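DnaJ homolog subfamily C member 3 (PDB 3IEG) acts as a co-chaperone of the unfolded protein response, binding misfolded proteins, stimulating the ATPase of HSPA8/HSC70 and restraining the GCN2 kinase. Local coordinates at residues L80-G85 / V149-D153; L87-E91 / A117-Q121; L143-L147 / L156-R160. All coordinates share one frame; numbering follows the deposited sequence.

Contact 1 (L80-G85 / V149-D153); sequences LLLKQG and VCVWD
Lys83 and Trp152 join the end of a TPR helix, closed by a Schellman motif at Gly85, to the type I beta turn from Cys150 to Asp153 that leads from TPR 4 into TPR 5. Their backbones are tied where Trp152 N donates to Lys83 O at 2.9 Å. The lysine side chain then runs across the indole. Its CB lies 3.7 Å from Trp152 CE3. With CG anti to the carbonyl carbon (chi1 -79°) and the chain extended beyond, CD arrives over the six-membered ring, 3.9 Å from its centroid, in a CH-pi contact. CD thus makes the close approach over the face, and at the tip NZ stays near the ring, 4.1 Å from Trp152 CH2; Val151 CG2 shares this face. Leu80 CD2 and Gln84 CG approach the ring at its edge, and helix 53-66 adds Ser53 beside Trp152. Leu82 CG packs 4.3 Å from Val149 CG1, while Leu87 and Met120 touch the side chain of Cys150. Asp153 divides its carboxylate: OD1 caps Leu156 N, whereas OD2 accepts a hydrogen bond from a water at 2.7 Å that also donates to Gly85 O.

Contact 2 (L87-E91 / A117-Q121); sequences LDEAE and ADEMQ
Leu87 and Ala117 make the closest CA pair, 6.2 Å apart, between two nearly antiparallel helix segments of the TPR array, whose axes run at 160° and come within 10.0 Å; 87-91 belongs to TPR 3, while Met120 and Gln121 open TPR 4. Leu87 reaches inward: CD1 lies 3.7 Å from CB of Met120, a selenomethionine here, and the two side chains cross at about a right angle. Leu82 and Cys150 also meet Leu87, placing it in the apolar seam between helices 71-84, 87-98 and 104-132 and the loop after helix 136-149. Gln121, its CG anti to the backbone N (chi1 -162°) and its chain bent at chi2, runs antiparallel alongside Leu87. Its amide carbon CD comes within 3.5 Å of Asp88 OD1, and the amide also neighbours the carboxylate of Glu91, whose CG rests 3.6 Å from Ala117 CB. With Glu91 cut back to an alanine, Ala117 CB would probably lie less covered and the Gln121 amide turn more freely. Glu91 OE2 stands 4.0 Å from Asp118 OD1, so repulsion may raise the proton affinity of that pair somewhat, while the polar amide may ease the crowding of Asp88 and Glu91.

Contact 3 (L143-L147 / L156-R160); sequences LDKIL and LRELR
Asp144 and Arg160 form a salt bridge across an antiparallel helix pair in the TPR superhelix, where segment 143-147 of TPR 4 faces segment 156-160 of TPR 5 with axes 154° apart. The two side chains cross at about a right angle, and the carboxylate and guanidinium planes are turned 58° from each other. One oxygen, Asp144 OD1, serves both donors: NH2 of Arg160 at 3.0 Å and NE at 3.2 Å, each a weak, bent hydrogen bond. The arginine chain bends at chi2 and chi3, bringing NE and NH2 up to that oxygen. Leu147 CD1 then lies 3.7 Å above the centre of one guanidinium face, an apolar support that probably limits tilting of the flat group. Leu143 packs alongside, its CD1 3.6 Å from Arg160 CA. Its other methyl, CD2, meets Leu159 CD2 at 3.9 Å, those side chains also being roughly perpendicular. The same crossing recurs where Ile146 CG2 touches Leu156 CD1, 3.7 Å away, with Met120 and Leu123 of helix 104-132 packing on Ile146. The remaining guanidinium nitrogen, Arg160 NH1, makes a second salt bridge, to OD1 of Asp176.

Overall arrangement
The three contacts form one continuous patch in the all-helical TPR part of the protein, whose J domain is separate, spanning TPR 3 to TPR 5. Centres of contacts 1 and 2 lie about 10 Å apart, those of 1 and 3 about 11 Å, and those of 2 and 3 about 15 Å. Along the chain, contact 1 encloses contact 2 and interlocks with contact 3, while contact 2 is complete before contact 3 begins. Segment 149-153 is the loop between helices 136-149 and 154-166, the pair that makes contact 3. The Met120 side chain touches Val149, Cys150 and Ile146, bordering all three contacts. Misfolded proteins bind in the first two repeats, so this patch joins the repeats that follow that groove.

Contact 1 (L80-G85 / V149-D153)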
ATOM      1  N   LEU A  80      24.655   4.168  -5.873  1.00 26.25           N
ATOM      2  CA  LEU A  80      23.259   4.216  -6.289  1.00 25.65           C
ATOM      3  C   LEU A  80      22.798   2.837  -6.703  1.00 25.44           C
ATOM      4  O   LEU A  80      21.706   2.434  -6.333  1.00 25.66           O
ATOM      5  CB  LEU A  80      23.008   5.250  -7.414  1.00 25.57           C
ATOM      6  CG  LEU A  80      23.377   6.721  -7.152  1.00 24.40           C
ATOM      7  CD1 LEU A  80      23.127   7.614  -8.373  1.00 23.26           C
ATOM      8  CD2 LEU A  80      22.637   7.245  -5.947  1.00 23.21           C
ATOM      9  N   LEU A  81      23.636   2.118  -7.450  1.00 25.16           N
ATOM     10  CA  LEU A  81      23.339   0.731  -7.851  1.00 25.24           C
ATOM     11  C   LEU A  81      23.109  -0.193  -6.657  1.00 25.29           C
ATOM     12  O   LEU A  81      22.142  -0.948  -6.636  1.00 25.58           O
ATOM     13  CB  LEU A  81      24.446   0.155  -8.752  1.00 25.01           C
ATOM     14  CG  LEU A  81      24.663   0.832 -10.111  1.00 24.92           C
ATOM     15  CD1 LEU A  81      26.034   0.501 -10.717  1.00 23.44           C
ATOM     16  CD2 LEU A  81      23.534   0.511 -11.074  1.00 24.12           C
ATOM     17  N   LEU A  82      23.985  -0.136  -5.662  1.00 25.28           N
ATOM     18  CA  LEU A  82      23.777  -0.926  -4.453  1.00 25.48           C
ATOM     19  C   LEU A  82      22.418  -0.628  -3.812  1.00 25.85           C
ATOM     20  O   LEU A  82      21.718  -1.541  -3.395  1.00 25.53           O
ATOM     21  CB  LEU A  82      24.910  -0.692  -3.456  1.00 25.38           C
ATOM     22  CG  LEU A  82      24.857  -1.377  -2.090  1.00 25.17           C
ATOM     23  CD1 LEU A  82      24.681  -2.886  -2.198  1.00 25.01           C
ATOM     24  CD2 LEU A  82      26.123  -1.054  -1.338  1.00 25.37           C
ATOM     25  N   LYS A  83      22.048   0.651  -3.741  1.00 26.46           N
ATOM     26  CA  LYS A  83      20.752   1.043  -3.185  1.00 27.01           C
ATOM     27  C   LYS A  83      19.586   0.519  -4.035  1.00 26.50           C
ATOM     28  O   LYS A  83      18.521   0.197  -3.520  1.00 26.31           O
ATOM     29  CB  LYS A  83      20.659   2.559  -3.050  1.00 27.55           C
ATOM     30  CG  LYS A  83      21.387   3.156  -1.841  1.00 29.73           C
ATOM     31  CD  LYS A  83      20.836   4.545  -1.573  1.00 32.51           C
ATOM     32  CE  LYS A  83      21.575   5.250  -0.476  1.00 35.74           C
ATOM     33  NZ  LYS A  83      20.950   6.600  -0.277  1.00 39.51           N
ATOM     34  N   GLN A  84      19.803   0.430  -5.337  1.00 26.31           N
ATOM     35  CA  GLN A  84      18.795  -0.091  -6.242  1.00 26.49           C
ATOM     36  C   GLN A  84      18.726  -1.626  -6.206  1.00 26.97           C
ATOM     37  O   GLN A  84      17.837  -2.225  -6.798  1.00 27.54           O
ATOM     38  CB  GLN A  84      19.064   0.415  -7.661  1.00 26.11           C
ATOM     39  CG  GLN A  84      18.823   1.906  -7.858  1.00 25.82           C
ATOM     40  CD  GLN A  84      19.084   2.360  -9.290  1.00 26.29           C
ATOM     41  OE1 GLN A  84      19.583   1.597 -10.110  1.00 26.34           O
ATOM     42  NE2 GLN A  84      18.753   3.614  -9.591  1.00 26.36           N
ATOM     43  N   GLY A  85      19.660  -2.260  -5.504  1.00 27.64           N
ATOM     44  CA  GLY A  85      19.741  -3.720  -5.434  1.00 27.71           C
ATOM     45  C   GLY A  85      20.284  -4.360  -6.705  1.00 28.24           C
ATOM     46  O   GLY A  85      20.125  -5.568  -6.916  1.00 27.66           O
ATOM     47  N   VAL A 149      19.150  -1.991   3.238  1.00 33.20           N
ATOM     48  CA  VAL A 149      20.250  -1.440   2.478  1.00 32.06           C
ATOM     49  C   VAL A 149      19.792  -1.124   1.067  1.00 31.77           C
ATOM     50  O   VAL A 149      20.001  -0.021   0.587  1.00 32.08           O
ATOM     51  CB  VAL A 149      21.455  -2.405   2.456  1.00 31.96           C
ATOM     52  CG1 VAL A 149      22.539  -1.895   1.527  1.00 31.79           C
ATOM     53  CG2 VAL A 149      21.996  -2.623   3.867  1.00 31.06           C
ATOM     54  N   CYS A 150      19.174  -2.092   0.401  1.00 31.38           N
ATOM     55  CA  CYS A 150      18.726  -1.904  -0.966  1.00 30.93           C
ATOM     56  C   CYS A 150      17.306  -1.355  -0.924  1.00 31.09           C
ATOM     57  O   CYS A 150      16.324  -2.078  -1.169  1.00 31.50           O
ATOM     58  CB  CYS A 150      18.787  -3.217  -1.733  1.00 30.72           C
ATOM     59  SG  CYS A 150      20.387  -4.033  -1.670  1.00 31.02           S
ATOM     60  N   VAL A 151      17.209  -0.071  -0.598  1.00 30.51           N
ATOM     61  CA  VAL A 151      15.934   0.571  -0.305  1.00 30.13           C
ATOM     62  C   VAL A 151      15.136   0.914  -1.562  1.00 30.08           C
ATOM     63  O   VAL A 151      13.926   1.120  -1.487  1.00 30.92           O
ATOM     64  CB  VAL A 151      16.114   1.841   0.592  1.00 30.35           C
ATOM     65  CG1 VAL A 151      16.528   1.455   2.024  1.00 30.14           C
ATOM     66  CG2 VAL A 151      17.135   2.813  -0.015  1.00 30.23           C
ATOM     67  N   TRP A 152      15.798   0.968  -2.711  1.00 29.42           N
ATOM     68  CA  TRP A 152      15.117   1.284  -3.963  1.00 29.11           C
ATOM     69  C   TRP A 152      14.977   0.049  -4.864  1.00 29.40           C
ATOM     70  O   TRP A 152      14.734   0.162  -6.070  1.00 29.21           O
ATOM     71  CB  TRP A 152      15.824   2.429  -4.703  1.00 28.59           C
ATOM     72  CG  TRP A 152      16.011   3.686  -3.883  1.00 27.87           C
ATOM     73  CD1 TRP A 152      15.197   4.154  -2.878  1.00 27.38           C
ATOM     74  CD2 TRP A 152      17.067   4.636  -4.012  1.00 26.78           C
ATOM     75  NE1 TRP A 152      15.696   5.329  -2.369  1.00 27.03           N
ATOM     76  CE2 TRP A 152      16.842   5.651  -3.047  1.00 27.01           C
ATOM     77  CE3 TRP A 152      18.191   4.730  -4.845  1.00 27.10           C
ATOM     78  CZ2 TRP A 152      17.701   6.740  -2.893  1.00 26.94           C
ATOM     79  CZ3 TRP A 152      19.051   5.821  -4.691  1.00 27.26           C
ATOM     80  CH2 TRP A 152      18.798   6.808  -3.719  1.00 27.67           C
ATOM     81  N   ASP A 153      15.135  -1.126  -4.264  1.00 29.46           N
ATOM     82  CA  ASP A 153      14.938  -2.381  -4.957  1.00 29.96           C
ATOM     83  C   ASP A 153      13.441  -2.684  -5.006  1.00 30.25           C
ATOM     84  O   ASP A 153      12.854  -3.183  -4.041  1.00 30.43           O
ATOM     85  CB  ASP A 153      15.701  -3.488  -4.238  1.00 30.09           C
ATOM     86  CG  ASP A 153      15.750  -4.791  -5.026  1.00 31.22           C
ATOM     87  OD1 ASP A 153      14.786  -5.121  -5.751  1.00 33.25           O
ATOM     88  OD2 ASP A 153      16.762  -5.504  -4.905  1.00 31.46           O
TER
HETATM   89  O   HOH W   1      18.860  -7.175  -4.884  1.00 30.75           O

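Contact 2 (L87-E91 / A117-Q121)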
ATOM      1  N   LEU A  87      23.035  -5.679  -7.594  1.00 30.86           N
ATOM      2  CA  LEU A  87      24.224  -6.116  -6.870  1.00 32.29           C
ATOM      3  C   LEU A  87      25.406  -6.458  -7.762  1.00 33.20           C
ATOM      4  O   LEU A  87      26.533  -6.082  -7.466  1.00 33.62           O
ATOM      5  CB  LEU A  87      23.904  -7.278  -5.928  1.00 32.06           C
ATOM      6  CG  LEU A  87      22.817  -7.005  -4.881  1.00 31.96           C
ATOM      7  CD1 LEU A  87      22.616  -8.235  -4.049  1.00 31.84           C
ATOM      8  CD2 LEU A  87      23.121  -5.800  -3.992  1.00 30.06           C
ATOM      9  N   ASP A  88      25.153  -7.150  -8.859  1.00 34.25           N
ATOM     10  CA  ASP A  88      26.219  -7.483  -9.793  1.00 35.13           C
ATOM     11  C   ASP A  88      26.879  -6.252 -10.401  1.00 35.03           C
ATOM     12  O   ASP A  88      28.110  -6.186 -10.489  1.00 35.43           O
ATOM     13  CB  ASP A  88      25.697  -8.424 -10.879  1.00 35.71           C
ATOM     14  CG  ASP A  88      25.345  -9.799 -10.329  1.00 38.01           C
ATOM     15  OD1 ASP A  88      25.699 -10.088  -9.163  1.00 39.40           O
ATOM     16  OD2 ASP A  88      24.711 -10.592 -11.055  1.00 41.28           O
ATOM     17  N   GLU A  89      26.070  -5.283 -10.808  1.00 34.56           N
ATOM     18  CA  GLU A  89      26.582  -4.051 -11.392  1.00 34.68           C
ATOM     19  C   GLU A  89      27.260  -3.155 -10.364  1.00 34.35           C
ATOM     20  O   GLU A  89      28.182  -2.414 -10.695  1.00 34.28           O
ATOM     21  CB  GLU A  89      25.462  -3.276 -12.066  1.00 35.01           C
ATOM     22  CG  GLU A  89      24.901  -3.953 -13.272  1.00 36.28           C
ATOM     23  CD  GLU A  89      23.441  -3.675 -13.412  1.00 40.30           C
ATOM     24  OE1 GLU A  89      22.644  -4.582 -13.072  1.00 41.69           O
ATOM     25  OE2 GLU A  89      23.087  -2.544 -13.829  1.00 41.71           O
ATOM     26  N   ALA A  90      26.794  -3.214  -9.124  1.00 34.01           N
ATOM     27  CA  ALA A  90      27.423  -2.467  -8.051  1.00 34.11           C
ATOM     28  C   ALA A  90      28.847  -2.972  -7.819  1.00 34.16           C
ATOM     29  O   ALA A  90      29.809  -2.196  -7.882  1.00 34.35           O
ATOM     30  CB  ALA A  90      26.601  -2.562  -6.775  1.00 34.05           C
ATOM     31  N   GLU A  91      28.967  -4.273  -7.564  1.00 33.85           N
ATOM     32  CA  GLU A  91      30.245  -4.914  -7.333  1.00 33.65           C
ATOM     33  C   GLU A  91      31.195  -4.636  -8.498  1.00 33.92           C
ATOM     34  O   GLU A  91      32.365  -4.297  -8.290  1.00 33.98           O
ATOM     35  CB  GLU A  91      30.048  -6.414  -7.133  1.00 33.53           C
ATOM     36  CG  GLU A  91      29.382  -6.757  -5.823  1.00 33.50           C
ATOM     37  CD  GLU A  91      29.251  -8.240  -5.599  1.00 35.42           C
ATOM     38  OE1 GLU A  91      28.863  -8.950  -6.553  1.00 37.41           O
ATOM     39  OE2 GLU A  91      29.520  -8.705  -4.467  1.00 36.14           O
ATOM     40  N   ALA A 117      27.986  -5.440  -0.287  1.00 36.46           N
ATOM     41  CA  ALA A 117      27.319  -5.971  -1.477  1.00 36.37           C
ATOM     42  C   ALA A 117      27.273  -7.490  -1.415  1.00 36.72           C
ATOM     43  O   ALA A 117      26.249  -8.117  -1.680  1.00 36.33           O
ATOM     44  CB  ALA A 117      28.037  -5.521  -2.734  1.00 35.81           C
ATOM     45  N   ASP A 118      28.403  -8.062  -1.037  1.00 37.49           N
ATOM     46  CA  ASP A 118      28.552  -9.484  -0.916  1.00 38.27           C
ATOM     47  C   ASP A 118      27.663 -10.084   0.183  1.00 38.59           C
ATOM     48  O   ASP A 118      27.173 -11.205   0.032  1.00 38.86           O
ATOM     49  CB  ASP A 118      30.016  -9.815  -0.676  1.00 38.73           C
ATOM     50  CG  ASP A 118      30.296 -11.265  -0.858  1.00 40.37           C
ATOM     51  OD1 ASP A 118      30.409 -11.686  -2.025  1.00 42.79           O
ATOM     52  OD2 ASP A 118      30.367 -11.988   0.160  1.00 41.77           O
ATOM     53  N   GLU A 119      27.464  -9.357   1.281  1.00 38.82           N
ATOM     54  CA  GLU A 119      26.440  -9.711   2.253  1.00 39.75           C
ATOM     55  C   GLU A 119      25.050  -9.775   1.598  1.00 40.15           C
ATOM     56  O   GLU A 119      24.336 -10.766   1.735  1.00 40.01           O
ATOM     57  CB  GLU A 119      26.372  -8.668   3.339  1.00 39.86           C
ATOM     58  CG  GLU A 119      27.194  -8.916   4.543  1.00 42.13           C
ATOM     59  CD  GLU A 119      27.044  -7.776   5.543  1.00 46.11           C
ATOM     60  OE1 GLU A 119      28.073  -7.126   5.865  1.00 47.34           O
ATOM     61  OE2 GLU A 119      25.891  -7.516   5.985  1.00 45.86           O
HETATM   62  N   MSE A 120      24.684  -8.703   0.897  1.00 40.42           N
HETATM   63  CA  MSE A 120      23.400  -8.600   0.196  1.00 41.24           C
HETATM   64  C   MSE A 120      23.227  -9.707  -0.825  1.00 40.95           C
HETATM   65  O   MSE A 120      22.132 -10.253  -0.980  1.00 41.03           O
HETATM   66  CB  MSE A 120      23.259  -7.239  -0.501  1.00 41.35           C
HETATM   67  CG  MSE A 120      23.438  -6.068   0.423  1.00 44.33           C
HETATM   68 SE   MSE A 120      22.206  -6.156   1.929  1.00 53.30          SE
HETATM   69  CE  MSE A 120      20.748  -5.356   0.983  1.00 53.34           C
ATOM     70  N   GLN A 121      24.321 -10.022  -1.512  1.00 40.64           N
ATOM     71  CA  GLN A 121      24.344 -11.013  -2.572  1.00 40.55           C
ATOM     72  C   GLN A 121      24.043 -12.413  -2.002  1.00 40.69           C
ATOM     73  O   GLN A 121      23.353 -13.218  -2.624  1.00 40.76           O
ATOM     74  CB  GLN A 121      25.706 -10.958  -3.274  1.00 39.97           C
ATOM     75  CG  GLN A 121      25.744 -11.612  -4.633  1.00 40.33           C
ATOM     76  CD  GLN A 121      25.233 -10.724  -5.746  1.00 38.70           C
ATOM     77  OE1 GLN A 121      25.996  -9.961  -6.336  1.00 36.68           O
ATOM     78  NE2 GLN A 121      23.943 -10.847  -6.067  1.00 39.03           N
TER

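Contact 3 (L143-L147 / L156-R160)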
ATOM      1  N   LEU A 143      14.479 -10.770   3.491  1.00 33.32           N
ATOM      2  CA  LEU A 143      14.116  -9.577   2.730  1.00 32.80           C
ATOM      3  C   LEU A 143      14.132  -8.347   3.615  1.00 32.75           C
ATOM      4  O   LEU A 143      14.539  -7.280   3.181  1.00 32.68           O
ATOM      5  CB  LEU A 143      12.773  -9.745   2.018  1.00 32.63           C
ATOM      6  CG  LEU A 143      12.723 -10.774   0.882  1.00 32.08           C
ATOM      7  CD1 LEU A 143      11.295 -11.236   0.677  1.00 32.10           C
ATOM      8  CD2 LEU A 143      13.304 -10.254  -0.422  1.00 30.43           C
ATOM      9  N   ASP A 144      13.719  -8.503   4.865  1.00 33.29           N
ATOM     10  CA  ASP A 144      13.797  -7.408   5.827  1.00 33.92           C
ATOM     11  C   ASP A 144      15.211  -6.844   5.877  1.00 34.21           C
ATOM     12  O   ASP A 144      15.400  -5.636   5.762  1.00 34.37           O
ATOM     13  CB  ASP A 144      13.372  -7.869   7.222  1.00 34.07           C
ATOM     14  CG  ASP A 144      11.865  -7.952   7.385  1.00 35.21           C
ATOM     15  OD1 ASP A 144      11.112  -7.287   6.628  1.00 35.11           O
ATOM     16  OD2 ASP A 144      11.431  -8.690   8.296  1.00 37.14           O
ATOM     17  N   LYS A 145      16.194  -7.730   6.047  1.00 34.75           N
ATOM     18  CA  LYS A 145      17.602  -7.352   6.067  1.00 35.11           C
ATOM     19  C   LYS A 145      18.042  -6.694   4.762  1.00 34.35           C
ATOM     20  O   LYS A 145      18.611  -5.607   4.780  1.00 34.46           O
ATOM     21  CB  LYS A 145      18.504  -8.555   6.387  1.00 36.06           C
ATOM     22  CG  LYS A 145      19.232  -8.484   7.743  1.00 38.87           C
ATOM     23  CD  LYS A 145      18.477  -9.242   8.846  1.00 43.37           C
ATOM     24  CE  LYS A 145      19.005 -10.678   9.014  1.00 45.44           C
ATOM     25  NZ  LYS A 145      18.298 -11.409  10.116  1.00 46.74           N
ATOM     26  N   ILE A 146      17.778  -7.342   3.635  1.00 33.54           N
ATOM     27  CA  ILE A 146      18.164  -6.771   2.356  1.00 33.15           C
ATOM     28  C   ILE A 146      17.567  -5.368   2.183  1.00 33.17           C
ATOM     29  O   ILE A 146      18.294  -4.416   1.886  1.00 33.05           O
ATOM     30  CB  ILE A 146      17.799  -7.683   1.172  1.00 33.13           C
ATOM     31  CG1 ILE A 146      18.409  -9.064   1.376  1.00 33.36           C
ATOM     32  CG2 ILE A 146      18.326  -7.118  -0.136  1.00 32.66           C
ATOM     33  CD1 ILE A 146      17.710 -10.167   0.618  1.00 33.71           C
ATOM     34  N   LEU A 147      16.269  -5.220   2.417  1.00 33.02           N
ATOM     35  CA  LEU A 147      15.614  -3.949   2.105  1.00 33.41           C
ATOM     36  C   LEU A 147      16.035  -2.759   2.978  1.00 33.69           C
ATOM     37  O   LEU A 147      15.699  -1.618   2.663  1.00 33.52           O
ATOM     38  CB  LEU A 147      14.090  -4.109   2.044  1.00 33.45           C
ATOM     39  CG  LEU A 147      13.558  -4.921   0.851  1.00 32.83           C
ATOM     40  CD1 LEU A 147      12.155  -5.424   1.133  1.00 32.82           C
ATOM     41  CD2 LEU A 147      13.599  -4.119  -0.450  1.00 31.64           C
ATOM     42  N   LEU A 156      12.297  -6.797  -5.019  1.00 31.34           N
ATOM     43  CA  LEU A 156      12.416  -7.513  -3.748  1.00 30.91           C
ATOM     44  C   LEU A 156      11.361  -7.048  -2.767  1.00 31.15           C
ATOM     45  O   LEU A 156      10.893  -7.815  -1.940  1.00 31.12           O
ATOM     46  CB  LEU A 156      13.810  -7.358  -3.155  1.00 30.76           C
ATOM     47  CG  LEU A 156      14.929  -8.086  -3.893  1.00 30.08           C
ATOM     48  CD1 LEU A 156      16.157  -8.165  -2.995  1.00 30.02           C
ATOM     49  CD2 LEU A 156      14.487  -9.482  -4.336  1.00 29.14           C
ATOM     50  N   ARG A 157      11.001  -5.775  -2.873  1.00 31.62           N
ATOM     51  CA  ARG A 157       9.837  -5.206  -2.213  1.00 32.06           C
ATOM     52  C   ARG A 157       8.562  -5.956  -2.592  1.00 31.96           C
ATOM     53  O   ARG A 157       7.776  -6.335  -1.733  1.00 32.05           O
ATOM     54  CB  ARG A 157       9.674  -3.756  -2.653  1.00 32.45           C
ATOM     55  CG  ARG A 157       8.856  -2.931  -1.736  1.00 33.22           C
ATOM     56  CD  ARG A 157       9.773  -2.342  -0.722  1.00 36.20           C
ATOM     57  NE  ARG A 157       9.025  -1.746   0.364  1.00 39.03           N
ATOM     58  CZ  ARG A 157       9.522  -0.809   1.147  1.00 39.17           C
ATOM     59  NH1 ARG A 157      10.757  -0.385   0.931  1.00 39.21           N
ATOM     60  NH2 ARG A 157       8.785  -0.305   2.126  1.00 40.64           N
ATOM     61  N   GLU A 158       8.357  -6.144  -3.887  1.00 31.89           N
ATOM     62  CA  GLU A 158       7.190  -6.862  -4.364  1.00 32.29           C
ATOM     63  C   GLU A 158       7.226  -8.328  -3.958  1.00 31.38           C
ATOM     64  O   GLU A 158       6.181  -8.894  -3.676  1.00 31.61           O
ATOM     65  CB  GLU A 158       7.040  -6.718  -5.876  1.00 32.20           C
ATOM     66  CG  GLU A 158       6.719  -5.292  -6.319  1.00 33.88           C
ATOM     67  CD  GLU A 158       6.552  -5.163  -7.825  1.00 34.26           C
ATOM     68  OE1 GLU A 158       7.332  -5.783  -8.573  1.00 38.19           O
ATOM     69  OE2 GLU A 158       5.632  -4.444  -8.267  1.00 37.86           O
ATOM     70  N   LEU A 159       8.417  -8.929  -3.920  1.00 30.59           N
ATOM     71  CA  LEU A 159       8.571 -10.304  -3.466  1.00 30.05           C
ATOM     72  C   LEU A 159       8.201 -10.474  -1.995  1.00 29.96           C
ATOM     73  O   LEU A 159       7.563 -11.458  -1.630  1.00 30.14           O
ATOM     74  CB  LEU A 159       9.988 -10.821  -3.710  1.00 30.36           C
ATOM     75  CG  LEU A 159      10.241 -12.289  -3.299  1.00 30.05           C
ATOM     76  CD1 LEU A 159       9.602 -13.257  -4.282  1.00 29.70           C
ATOM     77  CD2 LEU A 159      11.718 -12.573  -3.181  1.00 29.40           C
ATOM     78  N   ARG A 160       8.586  -9.519  -1.160  1.00 29.70           N
ATOM     79  CA  ARG A 160       8.168  -9.512   0.236  1.00 30.05           C
ATOM     80  C   ARG A 160       6.649  -9.380   0.347  1.00 30.57           C
ATOM     81  O   ARG A 160       6.034  -9.978   1.227  1.00 30.73           O
ATOM     82  CB  ARG A 160       8.849  -8.382   1.012  1.00 30.01           C
ATOM     83  CG  ARG A 160       8.772  -8.540   2.523  1.00 29.38           C
ATOM     84  CD  ARG A 160       8.493  -7.216   3.188  1.00 30.09           C
ATOM     85  NE  ARG A 160       9.646  -6.658   3.873  1.00 30.64           N
ATOM     86  CZ  ARG A 160       9.878  -5.360   4.040  1.00 30.48           C
ATOM     87  NH1 ARG A 160       9.058  -4.445   3.542  1.00 29.68           N
ATOM     88  NH2 ARG A 160      10.965  -4.976   4.689  1.00 31.93           N
TER